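PDB 6X1L: WbbZ protein from Klebsiella pneumoniae subsp. pneumoniae NTUH-K2044, which is functionally uncharacterised but, as a member of the polysaccharide pyruvyl transferase family with a GT-B-like architecture, probably transfers pyruvyl groups to surface glycans. Local coordinates for residues 124-127 against 128-131; 250-253 against 254-258. All coordinates share one frame; numbering follows the deposited sequence.

Contact 1: 124-127 against 128-131; sequences CREN and ITFD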
loop_
_atom_site.group_PDB
_atom_site.type_symbol
_atom_site.label_atom_id
_atom_site.label_comp_id
_atom_site.label_asym_id
_atom_site.label_seq_id
_atom_site.Cartn_x
_atom_site.Cartn_y
_atom_site.Cartn_z
ATOM N N CYS A 124 7.959 6.420 -26.488
ATOM C CA CYS A 124 8.500 5.088 -26.270
ATOM C C CYS A 124 9.569 5.145 -25.188
ATOM O O CYS A 124 10.426 6.036 -25.197
ATOM C CB CYS A 124 9.090 4.529 -27.566
ATOM S SG CYS A 124 8.025 4.800 -29.007
ATOM N N ARG A 125 9.522 4.193 -24.257
ATOM C CA ARG A 125 10.446 4.193 -23.132
ATOM C C ARG A 125 11.654 3.287 -23.349
ATOM O O ARG A 125 12.454 3.111 -22.425
ATOM C CB ARG A 125 9.715 3.810 -21.839
ATOM C CG ARG A 125 9.194 2.387 -21.784
ATOM C CD ARG A 125 8.416 2.164 -20.478
ATOM N NE ARG A 125 8.006 0.774 -20.319
ATOM C CZ ARG A 125 7.266 0.328 -19.308
ATOM N NH1 ARG A 125 6.847 1.168 -18.371
ATOM N NH2 ARG A 125 6.940 -0.955 -19.239
ATOM N N GLU A 126 11.808 2.709 -24.540
ATOM C CA GLU A 126 13.028 1.984 -24.880
ATOM C C GLU A 126 13.141 1.881 -26.398
ATOM O O GLU A 126 12.236 2.269 -27.138
ATOM C CB GLU A 126 13.080 0.600 -24.219
ATOM C CG GLU A 126 11.725 -0.005 -23.852
ATOM C CD GLU A 126 11.023 -0.636 -25.032
ATOM O OE1 GLU A 126 11.650 -0.745 -26.111
ATOM O OE2 GLU A 126 9.846 -1.028 -24.876
ATOM N N ASN A 127 14.277 1.334 -26.844
ATOM C CA ASN A 127 14.642 1.361 -28.262
ATOM C C ASN A 127 13.846 0.366 -29.095
ATOM O O ASN A 127 13.690 0.565 -30.307
ATOM C CB ASN A 127 16.134 1.071 -28.421
ATOM C CG ASN A 127 16.983 2.314 -28.308
ATOM O OD1 ASN A 127 16.686 3.342 -28.916
ATOM N ND2 ASN A 127 18.051 2.228 -27.523
ATOM N N ILE A 128 13.378 -0.724 -28.486
ATOM C CA ILE A 128 12.634 -1.726 -29.241
ATOM C C ILE A 128 11.272 -1.179 -29.642
ATOM O O ILE A 128 10.840 -1.323 -30.792
ATOM C CB ILE A 128 12.508 -3.027 -28.429
ATOM C CG1 ILE A 128 13.894 -3.602 -28.135
ATOM C CG2 ILE A 128 11.651 -4.037 -29.183
ATOM C CD1 ILE A 128 13.865 -4.975 -27.512
ATOM N N THR A 129 10.582 -0.529 -28.705
ATOM C CA THR A 129 9.310 0.108 -29.030
ATOM C C THR A 129 9.504 1.251 -30.020
ATOM O O THR A 129 8.712 1.412 -30.955
ATOM C CB THR A 129 8.635 0.607 -27.750
ATOM O OG1 THR A 129 8.296 -0.515 -26.928
ATOM C CG2 THR A 129 7.368 1.383 -28.071
ATOM N N PHE A 130 10.564 2.043 -29.839
ATOM C CA PHE A 130 10.806 3.179 -30.721
ATOM C C PHE A 130 11.033 2.722 -32.156
ATOM O O PHE A 130 10.450 3.276 -33.095
ATOM C CB PHE A 130 12.000 3.987 -30.211
ATOM C CG PHE A 130 12.290 5.215 -31.024
ATOM C CD1 PHE A 130 11.390 6.268 -31.057
ATOM C CD2 PHE A 130 13.463 5.321 -31.750
ATOM C CE1 PHE A 130 11.651 7.400 -31.806
ATOM C CE2 PHE A 130 13.732 6.453 -32.503
ATOM C CZ PHE A 130 12.823 7.494 -32.529
ATOM N N ASP A 131 11.878 1.706 -32.348
ATOM C CA ASP A 131 12.132 1.211 -33.699
ATOM C C ASP A 131 10.901 0.536 -34.285
ATOM O O ASP A 131 10.690 0.587 -35.501
ATOM C CB ASP A 131 13.315 0.245 -33.697
ATOM C CG ASP A 131 14.622 0.931 -33.371
ATOM O OD1 ASP A 131 14.678 2.173 -33.467
ATOM O OD2 ASP A 131 15.594 0.228 -33.024
#
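The carboxylate of E126 meets T129 twice, crossing its side chain at about a right angle. T129 N donates to E126 OE1 over 2.8 Å in a nearly straight bond (168°) on the syn side of the carboxylate, while T129 OG1 gives its proton to E126 OE2 at 2.6 Å from above the carboxylate plane. A bend at chi2 (80°) folds the glutamate back over the first turn, and T105 adds a hydrogen bond to OE2; the T129 hydroxyl is also hydrogen-bonded to R107 NH1 and I106 N. E126 is thus the N-cap of helix 127-135, which leaves the C-terminal end of strand 120-124 in the six-stranded parallel sheet; its own carbonyl O takes F130 N at 3.2 Å. On the strand side of the cap the packing is apolar, with C124 and T129 buried: C124 SG lies 3.6 Å from T129 CG2 and at the F130 ring edge, near its plane. With CG anti to the backbone N (chi1 -178°), that ring rests on V144 and I146. The solvent side is looser: N127 and D131 meet through D131 N to N127 O (3.0 Å), and I128, though exposed, touches A253 of helix 250-259.

Contact 2: 250-253 against 254-258; sequences KNEA and VYNYS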
loop_
_atom_site.group_PDB
_atom_site.type_symbol
_atom_site.label_atom_id
_atom_site.label_comp_id
_atom_site.label_asym_id
_atom_site.label_seq_id
_atom_site.Cartn_x
_atom_site.Cartn_y
_atom_site.Cartn_z
ATOM N N LYS A 250 10.744 -7.077 -22.260
ATOM C CA LYS A 250 10.188 -5.930 -21.550
ATOM C C LYS A 250 11.195 -5.348 -20.565
ATOM O O LYS A 250 11.473 -4.143 -20.584
ATOM C CB LYS A 250 8.901 -6.335 -20.831
ATOM C CG LYS A 250 7.699 -6.516 -21.753
ATOM C CD LYS A 250 6.778 -7.628 -21.260
ATOM C CE LYS A 250 6.387 -7.441 -19.804
ATOM N NZ LYS A 250 5.667 -8.635 -19.269
ATOM N N ASN A 251 11.746 -6.188 -19.687
ATOM C CA ASN A 251 12.745 -5.705 -18.738
ATOM C C ASN A 251 14.049 -5.339 -19.442
ATOM O O ASN A 251 14.611 -4.264 -19.201
ATOM C CB ASN A 251 12.995 -6.760 -17.657
ATOM C CG ASN A 251 11.816 -6.923 -16.713
ATOM O OD1 ASN A 251 10.875 -6.130 -16.736
ATOM N ND2 ASN A 251 11.871 -7.947 -15.865
ATOM N N GLU A 252 14.539 -6.216 -20.320
ATOM C CA GLU A 252 15.855 -6.011 -20.922
ATOM C C GLU A 252 15.918 -4.713 -21.723
ATOM O O GLU A 252 16.937 -4.011 -21.697
ATOM C CB GLU A 252 16.221 -7.206 -21.805
ATOM C CG GLU A 252 17.645 -7.152 -22.354
ATOM C CD GLU A 252 18.014 -8.375 -23.178
ATOM O OE1 GLU A 252 17.242 -9.357 -23.168
ATOM O OE2 GLU A 252 19.077 -8.354 -23.836
ATOM N N ALA A 253 14.838 -4.368 -22.432
ATOM C CA ALA A 253 14.869 -3.175 -23.275
ATOM C C ALA A 253 14.913 -1.899 -22.442
ATOM O O ALA A 253 15.602 -0.940 -22.806
ATOM C CB ALA A 253 13.666 -3.160 -24.219
ATOM N N VAL A 254 14.183 -1.857 -21.326
ATOM C CA VAL A 254 14.242 -0.673 -20.474
ATOM C C VAL A 254 15.609 -0.573 -19.805
ATOM O O VAL A 254 16.153 0.525 -19.632
ATOM C CB VAL A 254 13.096 -0.688 -19.444
ATOM C CG1 VAL A 254 13.227 0.482 -18.481
ATOM C CG2 VAL A 254 11.743 -0.639 -20.147
ATOM N N TYR A 255 16.190 -1.717 -19.433
ATOM C CA TYR A 255 17.514 -1.716 -18.819
ATOM C C TYR A 255 18.561 -1.145 -19.766
ATOM O O TYR A 255 19.384 -0.312 -19.370
ATOM C CB TYR A 255 17.905 -3.134 -18.396
ATOM C CG TYR A 255 19.352 -3.233 -17.966
ATOM C CD1 TYR A 255 19.734 -2.903 -16.668
ATOM C CD2 TYR A 255 20.338 -3.639 -18.854
ATOM C CE1 TYR A 255 21.058 -2.984 -16.271
ATOM C CE2 TYR A 255 21.662 -3.720 -18.467
ATOM C CZ TYR A 255 22.017 -3.392 -17.174
ATOM O OH TYR A 255 23.333 -3.474 -16.781
ATOM N N ASN A 256 18.556 -1.601 -21.022
ATOM C CA ASN A 256 19.566 -1.152 -21.975
ATOM C C ASN A 256 19.451 0.339 -22.261
ATOM O O ASN A 256 20.468 1.005 -22.477
ATOM C CB ASN A 256 19.460 -1.953 -23.275
ATOM C CG ASN A 256 19.949 -3.381 -23.121
ATOM O OD1 ASN A 256 20.863 -3.658 -22.344
ATOM N ND2 ASN A 256 19.342 -4.298 -23.865
ATOM N N TYR A 257 18.236 0.888 -22.244
ATOM C CA TYR A 257 18.056 2.295 -22.577
ATOM C C TYR A 257 18.266 3.228 -21.388
ATOM O O TYR A 257 18.823 4.319 -21.556
ATOM C CB TYR A 257 16.660 2.531 -23.160
ATOM C CG TYR A 257 16.452 3.959 -23.617
ATOM C CD1 TYR A 257 17.083 4.444 -24.762
ATOM C CD2 TYR A 257 15.639 4.824 -22.903
ATOM C CE1 TYR A 257 16.902 5.751 -25.178
ATOM C CE2 TYR A 257 15.452 6.132 -23.311
ATOM C CZ TYR A 257 16.085 6.589 -24.449
ATOM O OH TYR A 257 15.897 7.890 -24.854
ATOM N N SER A 258 17.838 2.826 -20.190
ATOM C CA SER A 258 17.740 3.740 -19.060
ATOM C C SER A 258 18.622 3.388 -17.871
ATOM O O SER A 258 19.041 4.296 -17.150
ATOM C CB SER A 258 16.286 3.824 -18.573
ATOM O OG SER A 258 15.446 4.390 -19.564
#
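Along helix 250-259, E252 and N256 lie one turn apart on the more open face, and their side chains cross at a slant without a hydrogen bond, N256 ND2 lying 3.6 Å from E252 CG, with the carboxylate and amide planes turned 73° apart. The glutamate runs out extended from a CG anti to its N, which carries its carboxylate away from the amide, leaving E252 OE2 4.1 Å from N256 ND2. What fixes the spacing is the backbone. N256 N reaches E252 O at 3.0 Å, and Y255 N reaches N251 O at the same length, nearly along the C=O axis. The next bond, from Y257 N to A253 O, is longer at 3.3 Å and more bent (146°), and the helix widens into a pi-type turn at 255-258. V254 O serves the end of this run, taking S258 N at 2.9 Å and Y257 N only weakly. On the buried face V254 CG2 packs 3.5 Å from K250 O, a carbonyl oxygen buried with no polar partner in the model. Further out, N251 ND2 donates to the carbonyls of Y244, in the loop just before the helix, and D226, in the turn after strand 220-225, while N251 N is bonded to N246 OD1, also in the preceding loop. At the far end S258 OG is hydrogen-bonded to D148 OD1, in the loop after strand 144-146. The helix is the crossover of the beta-alpha-beta unit that links strand 240-243 to strand 266-268 in the four-stranded parallel sheet. Towards strand 266-268 the rings of Y255 and F268 meet with their planes about 30° apart; N251 and V254 lean on L228 of helix 228-236, whereas A253 and Y257 turn to I128 and N127 of helix 127-135.

In the fold
Both contacts are short-range, yet they belong to different sheets: contact 1 starts a helix of the six-stranded sheet, contact 2 spans a helix of the four-stranded one. In contact 1 E126, T129 and C124 are buried and N127 and D131 exposed; in contact 2 N251, A253, V254 and S258 are buried and N256 exposed. Side-chain polar chemistry dominates the first; in the second, backbone bonds do most of the work, and N251 and S258 use their polar ends on neighbouring loops. The two meet directly, their centres about 9 Å apart: E126 CB packs 3.3 Å from A253 O, so the capping residue also faces the other helix where the two sheet units adjoin, as between GT-B-like halves.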